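Local coordinates for protein carbonic anhydrase (PDB 5ZTP) that probably catalyses the reversible hydration of carbon dioxide to bicarbonate, as expected of a beta-class carbonic anhydrase from a psychrophilic organism, at residues Asp40-Thr45 with Tyr158-Gly163; Gly63-Asp68 with Lys135-Phe140; Arg83-Ile88 with Pro149-Ser154; Phe98-Leu103 with Cys124-Asp129. One frame throughout, in Å; residues are numbered along the deposited sequence.

The contacts spread over one alpha/beta domain built on a parallel sheet with an antiparallel edge strand. Contact 3 pairs two parallel strands, and contact 2 joins two helices packed against that sheet. Their centres are about 11 Å apart, and Val-138 of contact 2 packs on Ile-153 of contact 3. Contact 1 lies beyond the C-terminal end of the paired strands, where Tyr-158 meets Ile-88. It holds the Asp-Arg pair typical of beta-carbonic anhydrases, near a bound sulfate. Contact 4 lies in the region between strand 84-90 and helix 130-143. Its centre is about 15 Å from that of contact 2, which it joins through Arg-65 NE and Leu-125 O. All four touch the second subunit.

Contact 1: Asp40-Thr45 with Tyr158-Gly163; sequences DARLDT and YEVETG
Asp-40 OD2 is gripped by two donors, both from Arg-42. Arg-42 NE gives one bond of 2.8 Å to Asp-40 OD2, on its syn lone pair. Arg-42 N of the backbone gives the other to Asp-40 OD2, at 3.2 Å and from above the carboxylate plane, which makes an Asx turn. Arg-42 NH2 meets the second oxygen, Asp-40 OD1, at 2.8 Å. The salt bridge is therefore side-on, with NE and NH2 each taking one oxygen. The Arg-42 chain bends at chi3 (-68°) to turn the guanidinium back on Asp-40. A type I turn from Asp-40 to Leu-43 brings the two residues together, closed by Leu-43 N to Asp-40 O at 3.1 Å.

Asp-40 and Arg-42 are the Asp-Arg pair of the Cys-x-Asp-x-Arg motif of beta-carbonic anhydrases. In relatives the pair lies beside the zinc site. A sulfate, probably from the crystallisation liquor, lies near Asp-40 and may mark a pocket. Arg-42 NH1 is held by Asp-92 and by Leu-25 O of the second subunit, so the group is fixed from several directions.

The segment 158-163 adds apolar cover. Val-160 CG1 lies over the centre of one guanidinium face, 3.7 Å from Arg-42 CZ. Its CG2 approaches NH1. Leu-43 CD1 sits over a face of the Tyr-158 ring, 3.9 Å from the ring centroid and 15° off the normal, as a CH-pi contact. Leu-43 has CG anti to the backbone N, and its side chain runs past Tyr-158 in the opposite direction. No hydrogen bond links the two segments.

Contact 2: Gly63-Asp68 with Lys135-Phe140; sequences GGRASD and KEDVAF
Two helices of the alpha/beta fold meet here at the first turn of helix 66-79. The partner is the middle of helix 130-143, which packs against the sheet beside strand 152-158. The closest CA atoms are those of Ala-66 and Asp-137, at 5.5 Å.

Charge and hydrogen bonding centre on Asp-137, whose side chain leaves its helix toward 63-68. Its two oxygens divide the work. Asp-137 OD2 accepts from the backbone Ala-66 N at 3.0 Å, with an N-H...O angle of 162°. The donor comes from above the carboxylate plane, 66° out of it. Asp-137 OD1 forms a salt bridge with Arg-65 NH1 at 2.7 Å. The guanidinium offers its edge, and its plane is turned 44° from the carboxylate. Arg-65 starts with CG anti to the carbonyl carbon, then bends at chi2 and chi3 to bring NH1 round to the acid. Its NE is bonded to Leu-125 O, which gives the guanidinium a second hold. The nearby arginine, and perhaps the helix start, would probably favour the charged form of Asp-137, which is buried. Close by, Gly-64 O accepts a hydrogen bond from NE2 of His-89 of strand 84-90.

Apolar packing lies one helical turn further on. Phe-140 has CG anti to the backbone N, which sends the ring toward the other helix. Ser-67 CA lies 3.7 Å from Phe-140 CE2. Ala-66 CB touches the ring edge, near its plane, 3.6 Å from Phe-140 CD2.

Contact 3: Arg83-Ile88 with Pro149-Ser154; sequences REVIVI and PETVIS
Four backbone hydrogen bonds join the strands in a parallel ladder. Val-152 N donates to Arg-83 O at 2.9 Å, from above the carbonyl plane. Val-85 N reaches Val-152 O at 2.9 Å, nearly straight (N-H...O angle 171°) and nearly along the C=O axis. Ser-154 N then bonds Val-85 O at 3.0 Å, and Val-87 N bonds Ser-154 O at 2.7 Å. The strand axes run only 6° apart.

Side chains alternate between the faces. Glu-84 lies beside Val-152, and Val-152 CG2 is 3.4 Å from Glu-84 CG. The extended Glu-84 chain carries its carboxylate past that methyl. Val-152 CG1 lies 3.5 Å from Arg-83 NH1. On the opposite face Val-85 CG2 meets Thr-151 CG2 at 3.9 Å, and Ile-153 CG2 comes alongside Val-85 CB.

These are adjacent inner strands of the sheet, joined by a long beta-alpha-beta crossover whose last helix is 130-143. That helix covers the Val-85 and Ile-153 face through Leu-141 and Val-138. The Glu-84 and Val-152 face meets the N-terminal residues of the second subunit. There both Glu-84 oxygens accept backbone N-H groups, from Tyr-3 and Ala-4 of that subunit. Strand 33-38 pairs with the other edge of strand 84-90.

Contact 4: Phe98-Leu103 with Cys124-Asp129; sequences FRSDQL and CLEFPD
The tight part centres on the Ser-100 hydroxyl, where helix 100-108 begins. Ser-100 OG donates to the syn lone pair of Glu-126 OE1 at 2.8 Å. Ser-100 OG also accepts from the backbone Cys-124 N at 3.1 Å. Glu-126 OE2 takes the backbone Ser-100 N at 2.9 Å, from above the carboxylate plane. One carboxylate thus holds both the N-H and the hydroxyl of Ser-100. Glu-126 reaches them by a chain bent at chi2 (-95°), with its CB and CG beside Phe-98 O. The helix start would probably favour the charged carboxylate.

Apolar packing continues toward the second subunit. Cys-124 SG lies in plane at the edge of the Phe-98 ring, 5.1 Å from its centroid, a sulfur-aromatic contact. Leu-103 CD2 touches Cys-124 SG at 3.7 Å. Ile-75 and Leu-79 of the second subunit pack on this group.

The outer side is looser. Arg-99, exposed, touches Glu-126 only through its aliphatic part. Its guanidinium turns to Asp-101 instead and grips it side-on. Arg-99 NE meets Asp-101 OD1 at 2.7 Å and Arg-99 NH2 meets Asp-101 OD2 at 2.6 Å, both nearly straight and in plane.

Arg-99 is the N-cap residue. Its backbone N is bonded to Gln-102 OE1, which resembles one half of a capping box. With Glu-126 added from the loop before helix 130-143, the pattern is that of a helix N-terminus whose first N-H is held by an acidic side chain.

Contact 1: Asp40-Thr45 with Tyr158-Gly163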
loop_
_atom_site.group_PDB
_atom_site.type_symbol
_atom_site.label_atom_id
_atom_site.label_comp_id
_atom_site.label_asym_id
_atom_site.label_seq_id
_atom_site.Cartn_x
_atom_site.Cartn_y
_atom_site.Cartn_z
ATOM N N ASP A 40 -4.756 0.865 -7.133
ATOM C CA ASP A 40 -5.002 1.204 -8.540
ATOM C C ASP A 40 -3.937 2.135 -9.069
ATOM O O ASP A 40 -3.605 3.143 -8.423
ATOM C CB ASP A 40 -6.372 1.873 -8.693
ATOM C CG ASP A 40 -6.734 2.168 -10.138
ATOM O OD1 ASP A 40 -7.128 1.235 -10.894
ATOM O OD2 ASP A 40 -6.640 3.357 -10.506
ATOM N N ALA A 41 -3.436 1.809 -10.259
ATOM C CA ALA A 41 -2.267 2.465 -10.828
ATOM C C ALA A 41 -2.472 3.927 -11.070
ATOM O O ALA A 41 -1.500 4.674 -11.102
ATOM C CB ALA A 41 -1.893 1.810 -12.136
ATOM N N ARG A 42 -3.736 4.326 -11.250
ATOM C CA ARG A 42 -4.093 5.694 -11.588
ATOM C C ARG A 42 -4.175 6.637 -10.408
ATOM O O ARG A 42 -4.487 7.797 -10.597
ATOM C CB ARG A 42 -5.440 5.700 -12.275
ATOM C CG ARG A 42 -5.433 4.960 -13.594
ATOM C CD ARG A 42 -6.848 4.649 -14.056
ATOM N NE ARG A 42 -7.499 3.674 -13.185
ATOM C CZ ARG A 42 -8.687 3.128 -13.416
ATOM N NH1 ARG A 42 -9.378 3.459 -14.504
ATOM N NH2 ARG A 42 -9.185 2.231 -12.555
ATOM N N LEU A 43 -3.939 6.144 -9.196
ATOM C CA LEU A 43 -4.070 6.946 -7.973
ATOM C C LEU A 43 -2.712 7.147 -7.345
ATOM O O LEU A 43 -1.980 6.201 -7.091
ATOM C CB LEU A 43 -4.983 6.253 -6.960
ATOM C CG LEU A 43 -5.031 6.752 -5.501
ATOM C CD1 LEU A 43 -5.677 8.126 -5.373
ATOM C CD2 LEU A 43 -5.795 5.746 -4.649
ATOM N N ASP A 44 -2.369 8.401 -7.117
ATOM C CA ASP A 44 -1.177 8.725 -6.402
ATOM C C ASP A 44 -1.634 9.385 -5.164
ATOM O O ASP A 44 -2.091 10.511 -5.206
ATOM C CB ASP A 44 -0.288 9.697 -7.138
ATOM C CG ASP A 44 0.790 10.242 -6.240
ATOM O OD1 ASP A 44 1.395 9.452 -5.465
ATOM O OD2 ASP A 44 0.993 11.468 -6.274
ATOM N N THR A 45 -1.468 8.677 -4.061
ATOM C CA THR A 45 -1.881 9.129 -2.752
ATOM C C THR A 45 -1.009 10.248 -2.180
ATOM O O THR A 45 -1.291 10.760 -1.094
ATOM C CB THR A 45 -1.881 7.934 -1.798
ATOM O OG1 THR A 45 -0.674 7.178 -1.977
ATOM C CG2 THR A 45 -3.069 7.048 -2.105
ATOM N N TYR A 158 -12.145 8.319 -4.614
ATOM C CA TYR A 158 -11.371 8.878 -5.702
ATOM C C TYR A 158 -12.063 8.599 -7.032
ATOM O O TYR A 158 -12.341 7.444 -7.336
ATOM C CB TYR A 158 -9.960 8.297 -5.741
ATOM C CG TYR A 158 -9.124 8.877 -6.855
ATOM C CD1 TYR A 158 -8.607 10.166 -6.777
ATOM C CD2 TYR A 158 -8.870 8.148 -7.990
ATOM C CE1 TYR A 158 -7.858 10.702 -7.798
ATOM C CE2 TYR A 158 -8.122 8.680 -9.012
ATOM C CZ TYR A 158 -7.623 9.954 -8.908
ATOM O OH TYR A 158 -6.879 10.435 -9.960
ATOM N N GLU A 159 -12.344 9.646 -7.815
ATOM C CA GLU A 159 -12.858 9.479 -9.168
ATOM C C GLU A 159 -11.756 9.488 -10.213
ATOM O O GLU A 159 -11.129 10.495 -10.436
ATOM C CB GLU A 159 -13.846 10.573 -9.482
ATOM C CG GLU A 159 -15.271 10.214 -9.123
ATOM C CD GLU A 159 -16.086 11.441 -8.807
ATOM O OE1 GLU A 159 -15.817 12.507 -9.450
ATOM O OE2 GLU A 159 -16.971 11.332 -7.905
ATOM N N VAL A 160 -11.543 8.350 -10.868
ATOM C CA VAL A 160 -10.469 8.190 -11.862
ATOM C C VAL A 160 -10.713 9.014 -13.111
ATOM O O VAL A 160 -9.795 9.231 -13.900
ATOM C CB VAL A 160 -10.288 6.712 -12.301
ATOM C CG1 VAL A 160 -9.868 5.845 -11.121
ATOM C CG2 VAL A 160 -11.549 6.180 -12.975
ATOM N N GLU A 161 -11.962 9.443 -13.285
ATOM C CA GLU A 161 -12.373 10.290 -14.405
ATOM C C GLU A 161 -11.995 11.755 -14.143
ATOM O O GLU A 161 -11.336 12.373 -14.956
ATOM C CB GLU A 161 -13.892 10.172 -14.664
ATOM C CG GLU A 161 -14.412 8.757 -14.913
ATOM C CD GLU A 161 -14.749 7.990 -13.624
ATOM O OE1 GLU A 161 -14.553 8.530 -12.500
ATOM O OE2 GLU A 161 -15.221 6.827 -13.731
ATOM N N THR A 162 -12.394 12.300 -13.000
ATOM C CA THR A 162 -12.122 13.696 -12.680
ATOM C C THR A 162 -10.821 13.924 -11.927
ATOM O O THR A 162 -10.207 14.978 -12.061
ATOM C CB THR A 162 -13.271 14.286 -11.859
ATOM O OG1 THR A 162 -13.556 13.440 -10.740
ATOM C CG2 THR A 162 -14.514 14.387 -12.722
ATOM N N GLY A 163 -10.395 12.938 -11.149
ATOM C CA GLY A 163 -9.268 13.091 -10.208
ATOM C C GLY A 163 -9.712 13.652 -8.852
ATOM O O GLY A 163 -8.883 14.049 -8.040
#

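Contact 2: Gly63-Asp68 with Lys135-Phe140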
loop_
_atom_site.group_PDB
_atom_site.type_symbol
_atom_site.label_atom_id
_atom_site.label_comp_id
_atom_site.label_asym_id
_atom_site.label_seq_id
_atom_site.Cartn_x
_atom_site.Cartn_y
_atom_site.Cartn_z
ATOM N N GLY A 63 -8.188 -3.072 -3.712
ATOM C CA GLY A 63 -9.440 -2.571 -3.188
ATOM C C GLY A 63 -9.306 -1.410 -2.226
ATOM O O GLY A 63 -10.228 -0.608 -2.098
ATOM N N GLY A 64 -8.177 -1.293 -1.545
ATOM C CA GLY A 64 -8.024 -0.280 -0.531
ATOM C C GLY A 64 -8.756 -0.670 0.740
ATOM O O GLY A 64 -9.315 0.183 1.438
ATOM N N ARG A 65 -8.713 -1.953 1.075
ATOM C CA ARG A 65 -9.550 -2.483 2.139
ATOM C C ARG A 65 -8.916 -2.361 3.508
ATOM O O ARG A 65 -7.781 -2.765 3.716
ATOM C CB ARG A 65 -9.917 -3.961 1.870
ATOM C CG ARG A 65 -10.625 -4.193 0.561
ATOM C CD ARG A 65 -11.926 -3.401 0.524
ATOM N NE ARG A 65 -13.120 -4.266 0.452
ATOM C CZ ARG A 65 -14.133 -4.289 1.323
ATOM N NH1 ARG A 65 -14.139 -3.498 2.397
ATOM N NH2 ARG A 65 -15.147 -5.141 1.109
ATOM N N ALA A 66 -9.719 -1.843 4.437
ATOM C CA ALA A 66 -9.338 -1.611 5.835
ATOM C C ALA A 66 -8.854 -2.866 6.520
ATOM O O ALA A 66 -7.808 -2.823 7.181
ATOM C CB ALA A 66 -10.505 -1.023 6.623
ATOM N N SER A 67 -9.608 -3.965 6.394
ATOM C CA SER A 67 -9.296 -5.207 7.145
ATOM C C SER A 67 -7.890 -5.617 6.833
ATOM O O SER A 67 -7.127 -5.948 7.727
ATOM C CB SER A 67 -10.254 -6.381 6.813
ATOM O OG SER A 67 -10.215 -6.801 5.442
ATOM N N ASP A 68 -7.557 -5.552 5.549
ATOM C CA ASP A 68 -6.236 -5.936 5.050
ATOM C C ASP A 68 -5.138 -5.018 5.543
ATOM O O ASP A 68 -4.040 -5.453 5.786
ATOM C CB ASP A 68 -6.230 -5.914 3.521
ATOM C CG ASP A 68 -5.091 -6.680 2.953
ATOM O OD1 ASP A 68 -4.650 -7.642 3.587
ATOM O OD2 ASP A 68 -4.622 -6.337 1.869
ATOM N N LYS A 135 -18.104 3.392 3.061
ATOM C CA LYS A 135 -18.888 3.429 4.300
ATOM C C LYS A 135 -18.541 2.256 5.217
ATOM O O LYS A 135 -18.213 2.454 6.380
ATOM C CB LYS A 135 -20.382 3.409 3.990
ATOM C CG LYS A 135 -20.898 4.681 3.306
ATOM C CD LYS A 135 -22.381 4.601 2.943
ATOM C CE LYS A 135 -22.920 5.908 2.378
ATOM N NZ LYS A 135 -24.219 6.237 3.048
ATOM N N GLU A 136 -18.604 1.043 4.677
ATOM C CA GLU A 136 -18.282 -0.180 5.420
ATOM C C GLU A 136 -16.877 -0.146 5.990
ATOM O O GLU A 136 -16.689 -0.402 7.177
ATOM C CB GLU A 136 -18.465 -1.439 4.548
ATOM C CG GLU A 136 -19.870 -2.043 4.627
ATOM C CD GLU A 136 -20.377 -2.662 3.325
ATOM O OE1 GLU A 136 -19.805 -3.652 2.846
ATOM O OE2 GLU A 136 -21.395 -2.160 2.780
ATOM N N ASP A 137 -15.883 0.181 5.173
ATOM C CA ASP A 137 -14.506 0.288 5.713
ATOM C C ASP A 137 -14.306 1.396 6.759
ATOM O O ASP A 137 -13.620 1.209 7.734
ATOM C CB ASP A 137 -13.490 0.453 4.593
ATOM C CG ASP A 137 -13.044 -0.860 4.024
ATOM O OD1 ASP A 137 -13.463 -1.931 4.506
ATOM O OD2 ASP A 137 -12.231 -0.839 3.099
ATOM N N VAL A 138 -14.891 2.551 6.555
ATOM C CA VAL A 138 -14.781 3.605 7.548
ATOM C C VAL A 138 -15.357 3.136 8.895
ATOM O O VAL A 138 -14.673 3.162 9.936
ATOM C CB VAL A 138 -15.518 4.866 7.081
ATOM C CG1 VAL A 138 -15.540 5.914 8.179
ATOM C CG2 VAL A 138 -14.844 5.418 5.848
ATOM N N ALA A 139 -16.623 2.718 8.863
ATOM C CA ALA A 139 -17.344 2.224 10.046
ATOM C C ALA A 139 -16.537 1.180 10.806
ATOM O O ALA A 139 -16.354 1.276 12.030
ATOM C CB ALA A 139 -18.662 1.604 9.610
ATOM N N PHE A 140 -16.111 0.160 10.063
ATOM C CA PHE A 140 -15.297 -0.921 10.578
ATOM C C PHE A 140 -14.173 -0.373 11.444
ATOM O O PHE A 140 -13.987 -0.817 12.585
ATOM C CB PHE A 140 -14.770 -1.723 9.385
ATOM C CG PHE A 140 -13.723 -2.736 9.720
ATOM C CD1 PHE A 140 -14.047 -3.908 10.361
ATOM C CD2 PHE A 140 -12.419 -2.545 9.332
ATOM C CE1 PHE A 140 -13.081 -4.873 10.636
ATOM C CE2 PHE A 140 -11.455 -3.505 9.611
ATOM C CZ PHE A 140 -11.785 -4.671 10.268
#

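Contact 3: Arg83-Ile88 with Pro149-Ser154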
loop_
_atom_site.group_PDB
_atom_site.type_symbol
_atom_site.label_atom_id
_atom_site.label_comp_id
_atom_site.label_asym_id
_atom_site.label_seq_id
_atom_site.Cartn_x
_atom_site.Cartn_y
_atom_site.Cartn_z
ATOM N N ARG A 83 -3.091 9.754 14.318
ATOM C CA ARG A 83 -4.413 9.725 14.896
ATOM C C ARG A 83 -5.402 10.165 13.845
ATOM O O ARG A 83 -6.541 10.571 14.163
ATOM C CB ARG A 83 -4.485 10.551 16.184
ATOM C CG ARG A 83 -3.543 11.728 16.260
ATOM C CD ARG A 83 -3.577 12.688 15.052
ATOM N NE ARG A 83 -4.723 13.450 14.520
ATOM C CZ ARG A 83 -5.741 13.972 15.178
ATOM N NH1 ARG A 83 -6.609 14.680 14.468
ATOM N NH2 ARG A 83 -5.924 13.772 16.482
ATOM N N GLU A 84 -4.974 10.024 12.582
ATOM C CA GLU A 84 -5.872 10.189 11.458
ATOM C C GLU A 84 -5.738 9.090 10.439
ATOM O O GLU A 84 -4.634 8.693 10.063
ATOM C CB GLU A 84 -5.661 11.541 10.792
ATOM C CG GLU A 84 -6.515 11.727 9.548
ATOM C CD GLU A 84 -6.733 13.164 9.172
ATOM O OE1 GLU A 84 -5.972 14.041 9.645
ATOM O OE2 GLU A 84 -7.686 13.387 8.395
ATOM N N VAL A 85 -6.898 8.619 9.988
ATOM C CA VAL A 85 -7.003 7.722 8.840
ATOM C C VAL A 85 -7.899 8.315 7.780
ATOM O O VAL A 85 -9.064 8.605 8.035
ATOM C CB VAL A 85 -7.601 6.355 9.244
ATOM C CG1 VAL A 85 -7.700 5.411 8.037
ATOM C CG2 VAL A 85 -6.771 5.745 10.372
ATOM N N ILE A 86 -7.357 8.464 6.584
ATOM C CA ILE A 86 -8.172 8.724 5.397
ATOM C C ILE A 86 -8.264 7.474 4.492
ATOM O O ILE A 86 -7.225 6.994 4.004
ATOM C CB ILE A 86 -7.553 9.847 4.574
ATOM C CG1 ILE A 86 -7.248 11.057 5.468
ATOM C CG2 ILE A 86 -8.463 10.205 3.410
ATOM C CD1 ILE A 86 -6.633 12.242 4.733
ATOM N N VAL A 87 -9.489 6.945 4.286
ATOM C CA VAL A 87 -9.744 5.788 3.361
ATOM C C VAL A 87 -10.043 6.287 1.956
ATOM O O VAL A 87 -10.832 7.196 1.770
ATOM C CB VAL A 87 -10.920 4.855 3.815
ATOM C CG1 VAL A 87 -11.254 3.829 2.751
ATOM C CG2 VAL A 87 -10.578 4.084 5.065
ATOM N N ILE A 88 -9.406 5.698 0.963
ATOM C CA ILE A 88 -9.717 6.040 -0.413
ATOM C C ILE A 88 -9.958 4.780 -1.218
ATOM O O ILE A 88 -9.024 3.996 -1.489
ATOM C CB ILE A 88 -8.605 6.846 -1.108
ATOM C CG1 ILE A 88 -8.201 8.075 -0.258
ATOM C CG2 ILE A 88 -9.068 7.269 -2.499
ATOM C CD1 ILE A 88 -6.890 8.727 -0.678
ATOM N N PRO A 149 -9.319 5.107 20.153
ATOM C CA PRO A 149 -10.645 5.742 20.229
ATOM C C PRO A 149 -10.699 7.231 19.762
ATOM O O PRO A 149 -11.748 7.722 19.315
ATOM C CB PRO A 149 -10.993 5.608 21.720
ATOM C CG PRO A 149 -9.659 5.469 22.413
ATOM C CD PRO A 149 -8.846 4.644 21.473
ATOM N N GLU A 150 -9.572 7.935 19.848
ATOM C CA GLU A 150 -9.527 9.340 19.424
ATOM C C GLU A 150 -9.296 9.520 17.902
ATOM O O GLU A 150 -9.250 10.639 17.407
ATOM C CB GLU A 150 -8.437 10.084 20.214
ATOM C CG GLU A 150 -7.010 9.599 19.942
ATOM C CD GLU A 150 -6.439 8.748 21.060
ATOM O OE1 GLU A 150 -7.126 7.780 21.510
ATOM O OE2 GLU A 150 -5.297 9.055 21.472
ATOM N N THR A 151 -9.149 8.435 17.154
ATOM C CA THR A 151 -8.758 8.556 15.757
ATOM C C THR A 151 -9.845 9.246 14.935
ATOM O O THR A 151 -11.010 8.883 15.032
ATOM C CB THR A 151 -8.426 7.168 15.167
ATOM O OG1 THR A 151 -7.487 6.533 16.036
ATOM C CG2 THR A 151 -7.827 7.277 13.759
ATOM N N VAL A 152 -9.463 10.258 14.152
ATOM C CA VAL A 152 -10.405 10.818 13.148
ATOM C C VAL A 152 -10.294 9.942 11.940
ATOM O O VAL A 152 -9.186 9.601 11.514
ATOM C CB VAL A 152 -10.195 12.310 12.699
ATOM C CG1 VAL A 152 -9.742 13.188 13.856
ATOM C CG2 VAL A 152 -9.262 12.434 11.501
ATOM N N ILE A 153 -11.443 9.579 11.400
ATOM C CA ILE A 153 -11.495 8.646 10.284
ATOM C C ILE A 153 -12.482 9.186 9.248
ATOM O O ILE A 153 -13.605 9.563 9.592
ATOM C CB ILE A 153 -11.881 7.192 10.745
ATOM C CG1 ILE A 153 -10.954 6.693 11.865
ATOM C CG2 ILE A 153 -11.781 6.213 9.586
ATOM C CD1 ILE A 153 -11.579 5.646 12.751
ATOM N N SER A 154 -12.049 9.194 7.992
ATOM C CA SER A 154 -12.856 9.662 6.885
ATOM C C SER A 154 -12.596 8.796 5.671
ATOM O O SER A 154 -11.577 8.140 5.568
ATOM C CB SER A 154 -12.574 11.142 6.568
ATOM O OG SER A 154 -11.184 11.494 6.647
#

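Contact 4: Phe98-Leu103 with Cys124-Asp129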
loop_
_atom_site.group_PDB
_atom_site.type_symbol
_atom_site.label_atom_id
_atom_site.label_comp_id
_atom_site.label_asym_id
_atom_site.label_seq_id
_atom_site.Cartn_x
_atom_site.Cartn_y
_atom_site.Cartn_z
ATOM N N PHE A 98 -15.167 -8.919 -9.896
ATOM C CA PHE A 98 -15.156 -10.360 -9.620
ATOM C C PHE A 98 -15.542 -10.798 -8.197
ATOM O O PHE A 98 -15.758 -9.986 -7.286
ATOM C CB PHE A 98 -13.777 -10.936 -9.963
ATOM C CG PHE A 98 -12.741 -10.672 -8.912
ATOM C CD1 PHE A 98 -12.153 -9.423 -8.794
ATOM C CD2 PHE A 98 -12.360 -11.666 -8.018
ATOM C CE1 PHE A 98 -11.195 -9.170 -7.819
ATOM C CE2 PHE A 98 -11.395 -11.412 -7.037
ATOM C CZ PHE A 98 -10.819 -10.154 -6.937
ATOM N N ARG A 99 -15.626 -12.119 -8.054
ATOM C CA ARG A 99 -15.951 -12.763 -6.797
ATOM C C ARG A 99 -14.859 -13.737 -6.460
ATOM O O ARG A 99 -14.148 -14.191 -7.337
ATOM C CB ARG A 99 -17.264 -13.497 -6.914
ATOM C CG ARG A 99 -18.145 -13.354 -5.691
ATOM C CD ARG A 99 -19.527 -13.929 -5.986
ATOM N NE ARG A 99 -19.390 -15.253 -6.592
ATOM C CZ ARG A 99 -20.177 -15.756 -7.544
ATOM N NH1 ARG A 99 -21.197 -15.067 -8.031
ATOM N NH2 ARG A 99 -19.929 -16.969 -8.028
ATOM N N SER A 100 -14.713 -14.059 -5.184
ATOM C CA SER A 100 -13.519 -14.802 -4.738
ATOM C C SER A 100 -13.437 -16.191 -5.329
ATOM O O SER A 100 -12.356 -16.651 -5.679
ATOM C CB SER A 100 -13.434 -14.892 -3.218
ATOM O OG SER A 100 -13.007 -13.657 -2.682
ATOM N N ASP A 101 -14.581 -16.850 -5.441
ATOM C CA ASP A 101 -14.635 -18.176 -6.025
ATOM C C ASP A 101 -14.264 -18.132 -7.499
ATOM O O ASP A 101 -13.587 -19.051 -7.976
ATOM C CB ASP A 101 -16.005 -18.821 -5.827
ATOM C CG ASP A 101 -17.132 -17.949 -6.311
ATOM O OD1 ASP A 101 -17.268 -16.804 -5.816
ATOM O OD2 ASP A 101 -17.898 -18.406 -7.178
ATOM N N GLN A 102 -14.662 -17.075 -8.207
ATOM C CA GLN A 102 -14.293 -16.938 -9.629
ATOM C C GLN A 102 -12.794 -16.850 -9.770
ATOM O O GLN A 102 -12.206 -17.518 -10.639
ATOM C CB GLN A 102 -14.886 -15.700 -10.285
ATOM C CG GLN A 102 -16.380 -15.521 -10.118
ATOM C CD GLN A 102 -16.860 -14.251 -10.777
ATOM O OE1 GLN A 102 -16.374 -13.149 -10.487
ATOM N NE2 GLN A 102 -17.812 -14.391 -11.674
ATOM N N LEU A 103 -12.174 -16.032 -8.910
ATOM C CA LEU A 103 -10.734 -15.891 -8.924
ATOM C C LEU A 103 -10.034 -17.199 -8.557
ATOM O O LEU A 103 -9.039 -17.566 -9.196
ATOM C CB LEU A 103 -10.259 -14.792 -7.978
ATOM C CG LEU A 103 -8.707 -14.709 -7.928
ATOM C CD1 LEU A 103 -8.255 -13.283 -8.153
ATOM C CD2 LEU A 103 -8.081 -15.262 -6.644
ATOM N N CYS A 124 -10.551 -12.583 -1.138
ATOM C CA CYS A 124 -10.190 -11.475 -2.009
ATOM C C CYS A 124 -10.691 -10.119 -1.541
ATOM O O CYS A 124 -10.066 -9.109 -1.852
ATOM C CB CYS A 124 -10.649 -11.734 -3.429
ATOM S SG CYS A 124 -9.897 -13.230 -4.101
ATOM N N LEU A 125 -11.809 -10.085 -0.806
ATOM C CA LEU A 125 -12.355 -8.829 -0.284
ATOM C C LEU A 125 -12.941 -7.906 -1.402
ATOM O O LEU A 125 -12.909 -6.680 -1.300
ATOM C CB LEU A 125 -11.298 -8.058 0.522
ATOM C CG LEU A 125 -10.532 -8.462 1.797
ATOM C CD1 LEU A 125 -10.689 -9.909 2.138
ATOM C CD2 LEU A 125 -9.077 -8.069 1.717
ATOM N N GLU A 126 -13.515 -8.518 -2.445
ATOM C CA GLU A 126 -14.287 -7.830 -3.486
ATOM C C GLU A 126 -15.483 -7.057 -2.907
ATOM O O GLU A 126 -15.899 -7.263 -1.768
ATOM C CB GLU A 126 -14.740 -8.853 -4.542
ATOM C CG GLU A 126 -15.850 -9.816 -4.111
ATOM C CD GLU A 126 -15.364 -11.135 -3.584
ATOM O OE1 GLU A 126 -14.215 -11.219 -3.129
ATOM O OE2 GLU A 126 -16.163 -12.093 -3.641
ATOM N N PHE A 127 -16.003 -6.128 -3.693
ATOM C CA PHE A 127 -17.196 -5.400 -3.310
ATOM C C PHE A 127 -18.028 -5.070 -4.530
ATOM O O PHE A 127 -17.504 -4.927 -5.640
ATOM C CB PHE A 127 -16.889 -4.117 -2.502
ATOM C CG PHE A 127 -15.801 -3.218 -3.097
ATOM C CD1 PHE A 127 -16.120 -2.203 -4.024
ATOM C CD2 PHE A 127 -14.467 -3.347 -2.694
ATOM C CE1 PHE A 127 -15.133 -1.382 -4.560
ATOM C CE2 PHE A 127 -13.483 -2.529 -3.229
ATOM C CZ PHE A 127 -13.816 -1.541 -4.155
ATOM N N PRO A 128 -19.347 -4.969 -4.328
ATOM C CA PRO A 128 -20.212 -4.636 -5.426
ATOM C C PRO A 128 -20.408 -3.113 -5.583
ATOM O O PRO A 128 -20.813 -2.659 -6.634
ATOM C CB PRO A 128 -21.509 -5.351 -5.031
ATOM C CG PRO A 128 -21.553 -5.211 -3.538
ATOM C CD PRO A 128 -20.120 -5.234 -3.087
ATOM N N ASP A 129 -20.145 -2.324 -4.554
ATOM C CA ASP A 129 -20.451 -0.893 -4.617
ATOM C C ASP A 129 -19.288 -0.098 -4.045
ATOM O O ASP A 129 -18.788 -0.422 -2.949
ATOM C CB ASP A 129 -21.743 -0.574 -3.840
ATOM C CG ASP A 129 -22.185 0.869 -4.003
ATOM O OD1 ASP A 129 -22.830 1.145 -5.031
ATOM O OD2 ASP A 129 -21.920 1.722 -3.117
#